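PDB 6KHR: formate-dependent phosphoribosylglycinamide formyltransferase, which belongs to the ATP-grasp superfamily of enzymes and assembles from two copies of one chain. Local coordinates for residues V377-V382 with R405-V409; E258-P262 with V399-R403; P246-R250 with S313-T317; R319-L323 with D339-S344; E40-L45 with F326-A330. All coordinates share one frame; numbering follows the deposited sequence.

Contact 1 of 5, residues V377-V382 with R405-V409; sequences VPESDV and RAREV
Arg405 NH1 is gripped by two acceptors, Glu379 OE2 across the contact and the backbone O of Thr395 in the adjacent strand 390-395. The bond from Arg405 NH1 to Glu379 OE2 measures 3.1 Å and forms part of a salt bridge. The oxygen sits at the edge of the guanidinium, near its plane, but the nitrogen comes to the carboxylate from above. The two planes stand 71° apart, which leaves a one-bond ion pair in place of the paired side-by-side kind. Glu379 OE1 is bound to Thr395 OG1, which probably limits rotation of the carboxylate. Over one face of the guanidinium, toward its rim, lies Pro378 O, and Arg405 CD is 3.5 Å from this oxygen.

The worked principle here is a turn that feeds an edge strand while a helix covers it. Val377 to Ser380 form a type II beta turn in which Ser380 OG donates to Val377 O at 2.6 Å. Strand 380-384 then runs as the outermost strand of the chain's large antiparallel sheet, under the C-terminal helix 399-413.

Val409 is the apolar centre of that cover. With CG1 anti to the backbone N (chi1 175°), its two methyls part company: CG2 of Val409 lies 3.5 Å from Ser380 CB and 3.7 Å from Val377 CG1, whereas Val409 CG1 slides past Val382 CG2 at 3.8 Å. The second branch of Val377, CG2, lies across Glu408 CB at 3.9 Å. Asp381 points away from the helix and pairs with Arg319 of its own chain and Arg331 of the second subunit.

Contact 2 of 5, residues E258-P262 with V399-R403; sequences ESWQP and VAIAR
Arg403 uses the edge of its guanidinium to meet Glu258 and a face to cover Trp260. Its NH2 donates to Glu258 OE1 in a weak bond of 3.1 Å, and its NE to Glu258 OE2 in a bond modelled so short that its length is doubtful; together they make a salt bridge. The carboxylate and guanidinium planes stand 63° apart. Each carboxylate oxygen has a further partner. OE1 also pairs with Arg250 on the adjoining strand, while water 1 donates to Glu258 OE2 at 3.0 Å and to Arg403 O at 2.9 Å, joining the acid to the helix backbone.

A bend at chi3 (65°) lays the guanidinium flat on the indole, with Arg403 CZ 3.7 Å from the centroid of the Trp260 six-membered ring and the planes only 3° apart, a cation-pi stack. Trp260 NE1 takes no part in this and is bound to Gln263 OE1. Beside the stack, Val399 CG1 packs 3.7 Å from Trp260 CD1, and Val399 CG2 lies 3.8 Å from Pro262 CD.

The contact thus seats the first turn of helix 399-413 on strand 256-261, which lies in the large antiparallel sheet between strands 238-252 and 346-351.

Contact 3 of 5, residues P246-R250 with S313-T317; sequences PIGHR and SAWVT
Ile247 carries most of the apolar packing, against Val316 and Thr317 of the 313-317 segment. Its CG2 and the CG1 of Val316 reach toward each other tip to tip, with Ile247 CG2 and Val316 CG1 4.0 Å apart. The other branch crosses Thr317 at about a right angle, bringing Ile247 CD1 to 3.9 Å from Thr317 CG2. The same isoleucine also touches backbone, since Ile247 CG2 is 3.7 Å from Ser313 O.

A second kind of contact is the oblique approach of an imidazole to a small side chain. Placing CG between the backbone N and the carbonyl carbon (chi1 62°) turns the His249 ring toward Ser313, and His249 CD2 rests 4.0 Å from Ser313 CB.

The polar bonds run within the 313-317 segment or to the surroundings. Ala314 O accepts from Thr317 N at 2.8 Å and also from Thr317 OG1, a pair of bonds that secures the turn leading into helix 317-320. Ser313 OG is bonded to Thr227 OG1, Ser313 O to Ser259 OG, and His249 NE2 to Glu293 OE2.

Strand 238-252 runs between strands 224-235 and 256-261 of the antiparallel sheet in the ATP-grasp region, and the 313-317 segment lies over it. The chemistry of the contact implies that sheet and covering loop are joined mainly by van der Waals packing, with the polar groups of His249 and Ser313 bonded to residues of other strands of the same sheet.

Contact 4 of 5, residues R319-L323 with D339-S344; sequences RSQRL and DTLMIS
Ser320 O and Leu341 O each receive a backbone N-H from the opposite segment, and these two bonds define the tight half of the contact. Ile343 N donates to Ser320 O at 2.7 Å, and Arg322 N to Leu341 O at 3.0 Å. Between them Gln321 and Met342 form a single antiparallel bridge, a non-hydrogen-bonded pair whose CA atoms are 4.1 Å apart. The bridge begins just where the chain leaves helix 317-320. Ile343 closes over the backbone here, its CG1 lying 3.5 Å from Arg322 N and its CD1 near the carbonyl oxygens of Arg319 and Gln321. Gln321 points away from the bridge, and its OE1 is bonded to Gln261 NE2 on strand 256-261.

Beyond the bridge the fit is looser and wetter. Water 3 spans the segments, accepting from Leu323 N at 2.9 Å and in contact with Leu341 O. Arg322, its CG anti to the backbone N (chi1 -162°), bends at chi3 so that its guanidinium swings across to Asp339. The ion pair is irregular: Arg322 NE to Asp339 OD1 is a weak bond of 3.2 Å, and the two planes are 45° apart. Asp339 OD1 also accepts from Leu341 N at 3.2 Å, an Asx turn. The exposed Leu341 lies alongside the arginine, CD1 of Leu341 being 3.9 Å from Arg322 CD.

Arg322 NH1 meets Ser380 O of the second subunit, and Ile343 packs on Ile343 of that subunit. The chemistry implies that backbone bonds fix the register, while Arg322, probably balanced by Asp339, and Ile343 extend the contact to the second subunit.

Contact 5 of 5, residues E40-L45 with F326-A330; sequences ELAIAL and FELQA
Glu40 lays its CB over one face of the Phe326 ring, 3.8 Å from the ring centroid and 23° off the normal, a CH-pi contact. A bend at chi2 leads the carboxylate away from the helix that carries the ring. Gln329 OE1 lies at the edge of the same ring, in its plane. One turn further on, Ala44 and Ala330 meet directly, with Ala44 CB 3.6 Å from Ala330 CB. The methyl of Ala330 is shared: Leu45 CD2 comes to 3.8 Å from Ala330 CB, and Leu41 CD1 to 3.9 Å from the same atom. Leu41, its CG anti to the backbone N (chi1 176°), brings CD1 against the other helix, 3.5 Å from both Gln329 CG and Ala330 N.

Around this first shell, the ring of Trp315 meets Phe326 edge-to-face. Leu41 and Leu45 also rest on Leu31 and Val29 of strand 28-32. Beside the contact, Glu327 OE2 forms a salt bridge with Arg319 of the second subunit, and Ile43 packs on Ile43 of that subunit.

The axes of the two short segments approach to 8.3 Å at a crossing angle of -56°, probably helped by the small alanines. Helix 36-47 follows the first strand of a five-stranded parallel sheet with strand order 3-2-1-4-5, a Rossmann-like arrangement. Its packing on helix 325-334 joins this N-terminal unit to the rest of the chain, an architecture consistent with the ATP-grasp superfamily, whose members commonly carry such a domain ahead of the ATP-grasp fold.

How the contacts relate
From the N terminus, contact 5 opens first and closes a loop of 280 residues, tying the N-terminal parallel sheet's helix 36-47 to helix 325-334. Contact 3 nests inside it, fastening strand 238-252 to the segment that leads into helix 317-320. Contact 2 opens within contact 3 but closes only at the C-terminal helix, so it crosses both contacts 3 and 5. Contact 4 starts just after contact 3 ends, crosses contact 5 and is nested in the loop of contact 2; it joins the end of helix 317-320 to the loop before strand 346-351. Contact 1, last to open, crosses contact 2 and ties edge strand 380-384 to helix 399-413, which both share.

Contact 1 of 5, residues V377-V382 with R405-V409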
# COMPACT_ATOMS: atom_id res chain seq x y z
N VAL A 377 0.44 -19.81 0.07
CA VAL A 377 -0.05 -19.72 -1.32
C VAL A 377 0.82 -18.74 -2.08
O VAL A 377 0.96 -17.64 -1.64
CB VAL A 377 -1.50 -19.24 -1.29
CG1 VAL A 377 -1.98 -18.81 -2.65
CG2 VAL A 377 -2.42 -20.24 -0.67
N PRO A 378 1.39 -19.11 -3.23
CA PRO A 378 2.22 -18.21 -4.01
C PRO A 378 1.59 -16.89 -4.48
O PRO A 378 0.48 -16.85 -4.81
CB PRO A 378 2.63 -19.02 -5.22
CG PRO A 378 1.74 -20.21 -5.21
CD PRO A 378 1.35 -20.44 -3.78
N GLU A 379 2.38 -15.82 -4.39
CA GLU A 379 2.09 -14.42 -4.79
C GLU A 379 0.91 -13.89 -4.00
O GLU A 379 0.20 -13.10 -4.50
CB GLU A 379 1.82 -14.32 -6.28
CG GLU A 379 3.03 -14.24 -7.17
CD GLU A 379 2.75 -14.04 -8.65
OE1 GLU A 379 2.45 -12.92 -9.05
OE2 GLU A 379 2.86 -14.99 -9.39
N SER A 380 0.79 -14.28 -2.76
CA SER A 380 -0.37 -13.88 -1.96
C SER A 380 -0.05 -12.77 -0.97
O SER A 380 1.08 -12.55 -0.65
CB SER A 380 -0.96 -15.08 -1.30
OG SER A 380 -0.07 -15.67 -0.39
N ASP A 381 -1.09 -12.06 -0.58
CA ASP A 381 -0.98 -11.00 0.43
C ASP A 381 -2.27 -10.99 1.24
O ASP A 381 -3.23 -11.56 0.84
CB ASP A 381 -0.65 -9.65 -0.17
CG ASP A 381 0.16 -8.78 0.77
OD1 ASP A 381 0.48 -9.24 1.87
OD2 ASP A 381 0.46 -7.65 0.40
N VAL A 382 -2.24 -10.25 2.32
CA VAL A 382 -3.40 -10.19 3.23
C VAL A 382 -3.42 -8.82 3.92
O VAL A 382 -2.41 -8.23 4.00
CB VAL A 382 -3.31 -11.38 4.20
CG1 VAL A 382 -3.74 -11.09 5.60
CG2 VAL A 382 -4.07 -12.55 3.68
N ARG A 405 -5.86 -18.83 -6.37
CA ARG A 405 -4.99 -18.56 -5.23
C ARG A 405 -5.70 -17.76 -4.16
O ARG A 405 -5.51 -18.00 -2.96
CB ARG A 405 -3.74 -17.81 -5.68
CG ARG A 405 -2.93 -18.53 -6.66
CD ARG A 405 -1.90 -17.62 -7.29
NE ARG A 405 -0.82 -18.45 -7.79
CZ ARG A 405 0.26 -18.00 -8.40
NH1 ARG A 405 0.43 -16.70 -8.58
NH2 ARG A 405 1.19 -18.85 -8.81
N ALA A 406 -6.49 -16.76 -4.57
CA ALA A 406 -7.17 -15.91 -3.59
C ALA A 406 -8.23 -16.71 -2.85
O ALA A 406 -8.41 -16.53 -1.64
CB ALA A 406 -7.79 -14.69 -4.26
N ARG A 407 -8.92 -17.61 -3.55
CA ARG A 407 -9.88 -18.44 -2.84
C ARG A 407 -9.16 -19.36 -1.85
O ARG A 407 -9.66 -19.61 -0.75
CB ARG A 407 -10.73 -19.19 -3.86
CG ARG A 407 -11.58 -20.30 -3.33
CD ARG A 407 -11.50 -21.49 -4.28
NE ARG A 407 -12.59 -21.48 -5.26
CZ ARG A 407 -13.71 -22.19 -5.13
NH1 ARG A 407 -13.89 -22.96 -4.06
NH2 ARG A 407 -14.65 -22.12 -6.06
N GLU A 408 -7.94 -19.81 -2.20
CA GLU A 408 -7.15 -20.60 -1.27
C GLU A 408 -6.74 -19.76 -0.06
O GLU A 408 -6.99 -20.15 1.08
CB GLU A 408 -5.93 -21.18 -1.98
CG GLU A 408 -6.10 -22.66 -2.37
CD GLU A 408 -5.11 -23.13 -3.44
OE1 GLU A 408 -4.44 -22.29 -4.08
OE2 GLU A 408 -5.01 -24.36 -3.65
N VAL A 409 -6.17 -18.57 -0.30
CA VAL A 409 -5.81 -17.68 0.81
C VAL A 409 -7.00 -17.45 1.74
O VAL A 409 -6.88 -17.56 2.97
CB VAL A 409 -5.28 -16.34 0.27
CG1 VAL A 409 -5.03 -15.40 1.43
CG2 VAL A 409 -4.01 -16.55 -0.54

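Contact 2 of 5, residues E258-P262 with V399-R403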
# COMPACT_ATOMS: atom_id res chain seq x y z
N GLU A 258 -15.88 -11.24 -4.09
CA GLU A 258 -14.75 -11.60 -4.94
C GLU A 258 -14.60 -10.56 -6.04
O GLU A 258 -15.58 -10.12 -6.63
CB GLU A 258 -14.92 -12.99 -5.56
CG GLU A 258 -13.73 -13.42 -6.43
CD GLU A 258 -13.95 -14.72 -7.22
OE1 GLU A 258 -15.08 -15.25 -7.25
OE2 GLU A 258 -12.98 -15.23 -7.83
N SER A 259 -13.36 -10.14 -6.29
CA SER A 259 -13.08 -9.26 -7.41
C SER A 259 -11.81 -9.73 -8.09
O SER A 259 -11.07 -10.58 -7.56
CB SER A 259 -12.95 -7.79 -6.97
OG SER A 259 -11.76 -7.58 -6.23
N TRP A 260 -11.54 -9.17 -9.27
CA TRP A 260 -10.41 -9.57 -10.08
C TRP A 260 -10.23 -8.53 -11.18
O TRP A 260 -11.19 -7.84 -11.56
CB TRP A 260 -10.60 -11.00 -10.66
CG TRP A 260 -11.84 -11.16 -11.53
CD1 TRP A 260 -11.94 -10.91 -12.88
CD2 TRP A 260 -13.16 -11.57 -11.11
NE1 TRP A 260 -13.22 -11.15 -13.33
CE2 TRP A 260 -14.00 -11.55 -12.27
CE3 TRP A 260 -13.73 -11.95 -9.89
CZ2 TRP A 260 -15.36 -11.89 -12.23
CZ3 TRP A 260 -15.11 -12.30 -9.85
CH2 TRP A 260 -15.89 -12.27 -11.02
N GLN A 261 -9.00 -8.42 -11.69
CA GLN A 261 -8.57 -7.37 -12.61
C GLN A 261 -7.42 -7.92 -13.44
O GLN A 261 -6.47 -8.46 -12.86
CB GLN A 261 -8.11 -6.12 -11.86
CG GLN A 261 -7.86 -4.94 -12.74
CD GLN A 261 -7.19 -3.78 -12.00
OE1 GLN A 261 -6.24 -3.97 -11.23
NE2 GLN A 261 -7.68 -2.56 -12.24
N PRO A 262 -7.47 -7.81 -14.77
CA PRO A 262 -8.55 -7.22 -15.55
C PRO A 262 -9.65 -8.20 -15.94
O PRO A 262 -9.38 -9.37 -16.15
CB PRO A 262 -7.83 -6.72 -16.80
CG PRO A 262 -6.69 -7.69 -17.00
CD PRO A 262 -6.39 -8.30 -15.64
N VAL A 399 -5.61 -14.31 -14.66
CA VAL A 399 -6.68 -14.02 -13.71
C VAL A 399 -7.19 -15.31 -13.10
O VAL A 399 -7.49 -15.36 -11.90
CB VAL A 399 -7.82 -13.23 -14.41
CG1 VAL A 399 -9.01 -13.11 -13.49
CG2 VAL A 399 -7.32 -11.87 -14.80
N ALA A 400 -7.26 -16.37 -13.90
CA ALA A 400 -7.81 -17.63 -13.42
C ALA A 400 -6.97 -18.20 -12.28
O ALA A 400 -7.52 -18.63 -11.26
CB ALA A 400 -7.90 -18.62 -14.58
N ILE A 401 -5.64 -18.19 -12.43
CA ILE A 401 -4.79 -18.60 -11.33
C ILE A 401 -4.94 -17.62 -10.17
O ILE A 401 -5.01 -18.02 -9.00
CB ILE A 401 -3.33 -18.73 -11.79
CG1 ILE A 401 -3.19 -19.78 -12.88
CG2 ILE A 401 -2.41 -19.08 -10.61
CD1 ILE A 401 -2.01 -19.51 -13.78
N ALA A 402 -5.03 -16.33 -10.48
CA ALA A 402 -5.11 -15.35 -9.40
C ALA A 402 -6.39 -15.52 -8.58
O ALA A 402 -6.37 -15.37 -7.35
CB ALA A 402 -4.98 -13.95 -10.00
N ARG A 403 -7.49 -15.91 -9.22
CA ARG A 403 -8.71 -16.17 -8.45
C ARG A 403 -8.60 -17.45 -7.64
O ARG A 403 -9.06 -17.51 -6.49
CB ARG A 403 -9.93 -16.21 -9.37
CG ARG A 403 -10.26 -14.87 -9.96
CD ARG A 403 -11.37 -14.95 -10.94
NE ARG A 403 -12.61 -15.35 -10.28
CZ ARG A 403 -13.76 -15.54 -10.91
NH1 ARG A 403 -13.84 -15.37 -12.22
NH2 ARG A 403 -14.84 -15.90 -10.23
O HOH W 1 -10.98 -15.47 -5.60

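Contact 3 of 5, residues P246-R250 with S313-T317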
# COMPACT_ATOMS: atom_id res chain seq x y z
N PRO A 246 -10.89 -2.72 -16.40
CA PRO A 246 -12.15 -3.16 -15.78
C PRO A 246 -11.89 -4.12 -14.64
O PRO A 246 -11.02 -4.99 -14.74
CB PRO A 246 -12.89 -3.85 -16.93
CG PRO A 246 -12.33 -3.25 -18.16
CD PRO A 246 -10.87 -2.97 -17.85
N ILE A 247 -12.65 -3.97 -13.56
CA ILE A 247 -12.58 -4.85 -12.41
C ILE A 247 -13.87 -5.66 -12.39
O ILE A 247 -14.96 -5.09 -12.29
CB ILE A 247 -12.37 -4.07 -11.11
CG1 ILE A 247 -11.02 -3.35 -11.11
CG2 ILE A 247 -12.43 -4.97 -9.86
CD1 ILE A 247 -10.85 -2.48 -9.83
N GLY A 248 -13.75 -6.99 -12.54
CA GLY A 248 -14.89 -7.88 -12.40
C GLY A 248 -15.11 -8.25 -10.94
O GLY A 248 -14.15 -8.40 -10.17
N HIS A 249 -16.37 -8.39 -10.55
CA HIS A 249 -16.66 -8.74 -9.16
C HIS A 249 -17.99 -9.48 -9.06
O HIS A 249 -18.78 -9.52 -10.00
CB HIS A 249 -16.66 -7.51 -8.24
CG HIS A 249 -17.69 -6.48 -8.56
ND1 HIS A 249 -18.97 -6.51 -8.03
CD2 HIS A 249 -17.63 -5.35 -9.32
CE1 HIS A 249 -19.65 -5.46 -8.47
NE2 HIS A 249 -18.86 -4.75 -9.26
N ARG A 250 -18.21 -10.07 -7.88
CA ARG A 250 -19.36 -10.93 -7.63
C ARG A 250 -19.37 -11.38 -6.17
O ARG A 250 -18.33 -11.44 -5.51
CB ARG A 250 -19.37 -12.16 -8.55
CG ARG A 250 -18.60 -13.35 -8.03
CD ARG A 250 -18.86 -14.53 -8.91
NE ARG A 250 -17.91 -15.59 -8.61
CZ ARG A 250 -18.06 -16.48 -7.64
NH1 ARG A 250 -19.15 -16.44 -6.86
NH2 ARG A 250 -17.13 -17.40 -7.45
N SER A 313 -14.74 -3.56 -4.25
CA SER A 313 -14.09 -4.29 -5.34
C SER A 313 -12.72 -3.72 -5.71
O SER A 313 -11.89 -4.44 -6.27
CB SER A 313 -14.97 -4.33 -6.58
OG SER A 313 -15.10 -3.05 -7.14
N ALA A 314 -12.48 -2.44 -5.39
CA ALA A 314 -11.20 -1.80 -5.72
C ALA A 314 -10.02 -2.42 -4.96
O ALA A 314 -8.87 -2.20 -5.37
CB ALA A 314 -11.28 -0.30 -5.42
N TRP A 315 -10.27 -3.17 -3.88
CA TRP A 315 -9.19 -3.72 -3.05
C TRP A 315 -8.16 -4.51 -3.85
O TRP A 315 -6.99 -4.56 -3.45
CB TRP A 315 -9.75 -4.63 -1.95
CG TRP A 315 -10.13 -3.90 -0.73
CD1 TRP A 315 -11.38 -3.62 -0.29
CD2 TRP A 315 -9.23 -3.33 0.24
NE1 TRP A 315 -11.32 -2.92 0.88
CE2 TRP A 315 -10.01 -2.72 1.23
CE3 TRP A 315 -7.83 -3.30 0.36
CZ2 TRP A 315 -9.46 -2.08 2.32
CZ3 TRP A 315 -7.28 -2.67 1.46
CH2 TRP A 315 -8.10 -2.07 2.43
N VAL A 316 -8.57 -5.14 -4.95
CA VAL A 316 -7.61 -5.88 -5.76
C VAL A 316 -6.46 -4.99 -6.21
O VAL A 316 -5.33 -5.46 -6.36
CB VAL A 316 -8.31 -6.55 -6.97
CG1 VAL A 316 -8.95 -5.50 -7.88
CG2 VAL A 316 -7.35 -7.37 -7.77
N THR A 317 -6.72 -3.68 -6.39
CA THR A 317 -5.71 -2.78 -6.94
C THR A 317 -4.50 -2.65 -6.03
O THR A 317 -3.40 -2.39 -6.53
CB THR A 317 -6.30 -1.39 -7.25
OG1 THR A 317 -6.87 -0.80 -6.07
CG2 THR A 317 -7.37 -1.47 -8.35

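Contact 4 of 5, residues R319-L323 with D339-S344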
# COMPACT_ATOMS: atom_id res chain seq x y z
N ARG A 319 -2.62 -4.72 -5.00
CA ARG A 319 -1.56 -5.54 -5.55
C ARG A 319 -1.54 -5.64 -7.07
O ARG A 319 -0.51 -6.04 -7.62
CB ARG A 319 -1.63 -6.98 -4.99
CG ARG A 319 -1.20 -7.12 -3.55
CD ARG A 319 0.27 -6.77 -3.43
NE ARG A 319 0.68 -6.64 -2.04
CZ ARG A 319 1.75 -5.96 -1.64
NH1 ARG A 319 2.51 -5.35 -2.54
NH2 ARG A 319 2.06 -5.89 -0.35
N SER A 320 -2.62 -5.30 -7.77
CA SER A 320 -2.63 -5.52 -9.22
C SER A 320 -2.23 -4.30 -10.03
O SER A 320 -1.89 -4.44 -11.21
CB SER A 320 -3.99 -6.00 -9.69
OG SER A 320 -5.02 -5.23 -9.08
N GLN A 321 -2.25 -3.11 -9.44
CA GLN A 321 -1.87 -1.89 -10.14
C GLN A 321 -0.61 -1.31 -9.53
O GLN A 321 -0.38 -1.44 -8.34
CB GLN A 321 -2.97 -0.82 -10.09
CG GLN A 321 -4.33 -1.28 -10.52
CD GLN A 321 -5.23 -0.14 -10.91
OE1 GLN A 321 -5.83 -0.16 -11.98
NE2 GLN A 321 -5.33 0.87 -10.05
N ARG A 322 0.19 -0.63 -10.37
CA ARG A 322 1.29 0.19 -9.87
C ARG A 322 0.82 1.11 -8.73
O ARG A 322 1.42 1.15 -7.66
CB ARG A 322 1.89 1.01 -11.01
CG ARG A 322 3.27 1.57 -10.72
CD ARG A 322 3.77 2.48 -11.86
NE ARG A 322 3.16 3.81 -11.78
CZ ARG A 322 3.66 4.87 -11.13
NH1 ARG A 322 4.80 4.81 -10.48
NH2 ARG A 322 3.00 6.01 -11.15
N LEU A 323 -0.26 1.85 -8.96
CA LEU A 323 -0.84 2.75 -7.95
C LEU A 323 -2.21 2.21 -7.53
O LEU A 323 -3.10 2.04 -8.37
CB LEU A 323 -0.97 4.17 -8.49
CG LEU A 323 0.34 4.77 -9.04
CD1 LEU A 323 0.17 6.21 -9.50
CD2 LEU A 323 1.40 4.72 -7.98
N ASP A 339 -1.17 7.63 -13.26
CA ASP A 339 -1.29 6.68 -14.35
C ASP A 339 -2.10 5.51 -13.82
O ASP A 339 -2.35 5.41 -12.62
CB ASP A 339 0.08 6.22 -14.88
CG ASP A 339 0.90 5.40 -13.85
OD1 ASP A 339 0.44 4.32 -13.42
OD2 ASP A 339 2.02 5.83 -13.49
N THR A 340 -2.49 4.61 -14.73
CA THR A 340 -3.31 3.46 -14.38
C THR A 340 -2.65 2.15 -14.82
O THR A 340 -3.33 1.16 -15.04
CB THR A 340 -4.72 3.59 -14.96
OG1 THR A 340 -4.67 3.79 -16.38
CG2 THR A 340 -5.46 4.74 -14.30
N LEU A 341 -1.32 2.13 -14.87
CA LEU A 341 -0.59 0.91 -15.22
C LEU A 341 -0.89 -0.24 -14.26
O LEU A 341 -0.97 -0.06 -13.05
CB LEU A 341 0.92 1.19 -15.21
CG LEU A 341 1.39 2.41 -16.00
CD1 LEU A 341 2.85 2.74 -15.69
CD2 LEU A 341 1.18 2.21 -17.49
N MET A 342 -1.01 -1.44 -14.83
CA MET A 342 -1.19 -2.67 -14.08
C MET A 342 0.13 -3.40 -13.85
O MET A 342 0.95 -3.53 -14.76
CB MET A 342 -2.16 -3.61 -14.81
CG MET A 342 -3.57 -3.11 -14.79
SD MET A 342 -4.79 -4.40 -15.00
CE MET A 342 -4.38 -5.57 -13.70
N ILE A 343 0.31 -3.89 -12.62
CA ILE A 343 1.46 -4.76 -12.33
C ILE A 343 1.27 -6.13 -12.99
O ILE A 343 2.15 -6.64 -13.68
CB ILE A 343 1.64 -4.90 -10.81
CG1 ILE A 343 2.05 -3.58 -10.16
CG2 ILE A 343 2.67 -5.99 -10.49
CD1 ILE A 343 2.03 -3.69 -8.62
N SER A 344 0.10 -6.73 -12.79
CA SER A 344 -0.14 -8.13 -13.10
C SER A 344 -1.61 -8.43 -12.81
O SER A 344 -2.24 -7.72 -12.02
CB SER A 344 0.78 -9.04 -12.28
OG SER A 344 0.08 -10.16 -11.77
O HOH W 2 -5.37 -0.23 -14.35
O HOH W 3 -1.70 2.23 -11.49

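Contact 5 of 5, residues E40-L45 with F326-A330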
# COMPACT_ATOMS: atom_id res chain seq x y z
N GLU A 40 -6.03 3.47 4.69
CA GLU A 40 -5.03 3.32 3.64
C GLU A 40 -4.83 4.64 2.89
O GLU A 40 -3.69 5.07 2.66
CB GLU A 40 -5.46 2.20 2.68
CG GLU A 40 -5.81 0.89 3.38
CD GLU A 40 -4.59 0.07 3.76
OE1 GLU A 40 -3.55 0.20 3.08
OE2 GLU A 40 -4.66 -0.71 4.74
N LEU A 41 -5.93 5.30 2.51
CA LEU A 41 -5.84 6.64 1.95
C LEU A 41 -5.00 7.55 2.83
O LEU A 41 -4.23 8.38 2.33
CB LEU A 41 -7.25 7.23 1.76
CG LEU A 41 -7.31 8.67 1.26
CD1 LEU A 41 -6.49 8.81 -0.01
CD2 LEU A 41 -8.73 9.25 1.05
N ALA A 42 -5.10 7.39 4.15
CA ALA A 42 -4.39 8.28 5.06
C ALA A 42 -2.90 7.99 5.03
O ALA A 42 -2.07 8.91 5.09
CB ALA A 42 -4.96 8.15 6.46
N ILE A 43 -2.53 6.71 4.96
CA ILE A 43 -1.14 6.35 4.77
C ILE A 43 -0.63 6.95 3.47
O ILE A 43 0.39 7.64 3.44
CB ILE A 43 -0.98 4.82 4.79
CG1 ILE A 43 -1.16 4.28 6.21
CG2 ILE A 43 0.35 4.38 4.17
CD1 ILE A 43 -1.39 2.76 6.24
N ALA A 44 -1.38 6.73 2.38
CA ALA A 44 -0.97 7.24 1.08
C ALA A 44 -0.70 8.74 1.15
O ALA A 44 0.36 9.20 0.73
CB ALA A 44 -2.03 6.92 0.03
N LEU A 45 -1.64 9.50 1.71
CA LEU A 45 -1.50 10.95 1.77
C LEU A 45 -0.30 11.36 2.61
O LEU A 45 0.25 12.45 2.41
CB LEU A 45 -2.76 11.58 2.36
CG LEU A 45 -3.96 11.69 1.44
CD1 LEU A 45 -5.18 11.99 2.26
CD2 LEU A 45 -3.69 12.77 0.44
N PHE A 326 -6.18 3.73 -3.56
CA PHE A 326 -5.88 4.67 -2.48
C PHE A 326 -4.73 5.60 -2.84
O PHE A 326 -4.76 6.79 -2.49
CB PHE A 326 -5.53 3.89 -1.22
CG PHE A 326 -6.54 2.87 -0.86
CD1 PHE A 326 -7.87 3.23 -0.70
CD2 PHE A 326 -6.17 1.55 -0.68
CE1 PHE A 326 -8.81 2.29 -0.36
CE2 PHE A 326 -7.11 0.60 -0.34
CZ PHE A 326 -8.43 0.96 -0.19
N GLU A 327 -3.68 5.10 -3.49
CA GLU A 327 -2.64 6.00 -3.96
C GLU A 327 -3.19 6.92 -5.05
O GLU A 327 -2.87 8.11 -5.09
CB GLU A 327 -1.43 5.20 -4.45
CG GLU A 327 -0.84 4.30 -3.33
CD GLU A 327 0.26 3.31 -3.77
OE1 GLU A 327 0.10 2.59 -4.80
OE2 GLU A 327 1.29 3.23 -3.06
N LEU A 328 -4.08 6.41 -5.90
CA LEU A 328 -4.69 7.30 -6.89
C LEU A 328 -5.53 8.39 -6.23
O LEU A 328 -5.45 9.57 -6.61
CB LEU A 328 -5.52 6.50 -7.89
CG LEU A 328 -4.81 5.47 -8.78
CD1 LEU A 328 -5.85 4.59 -9.47
CD2 LEU A 328 -3.87 6.13 -9.81
N GLN A 329 -6.33 8.03 -5.22
CA GLN A 329 -7.14 9.08 -4.62
C GLN A 329 -6.32 10.01 -3.73
O GLN A 329 -6.69 11.17 -3.58
CB GLN A 329 -8.33 8.49 -3.86
CG GLN A 329 -8.00 7.43 -2.88
CD GLN A 329 -9.24 6.82 -2.26
OE1 GLN A 329 -9.15 6.01 -1.34
NE2 GLN A 329 -10.40 7.21 -2.77
N ALA A 330 -5.20 9.55 -3.18
CA ALA A 330 -4.30 10.51 -2.55
C ALA A 330 -3.78 11.51 -3.58
O ALA A 330 -3.79 12.72 -3.34
CB ALA A 330 -3.16 9.80 -1.83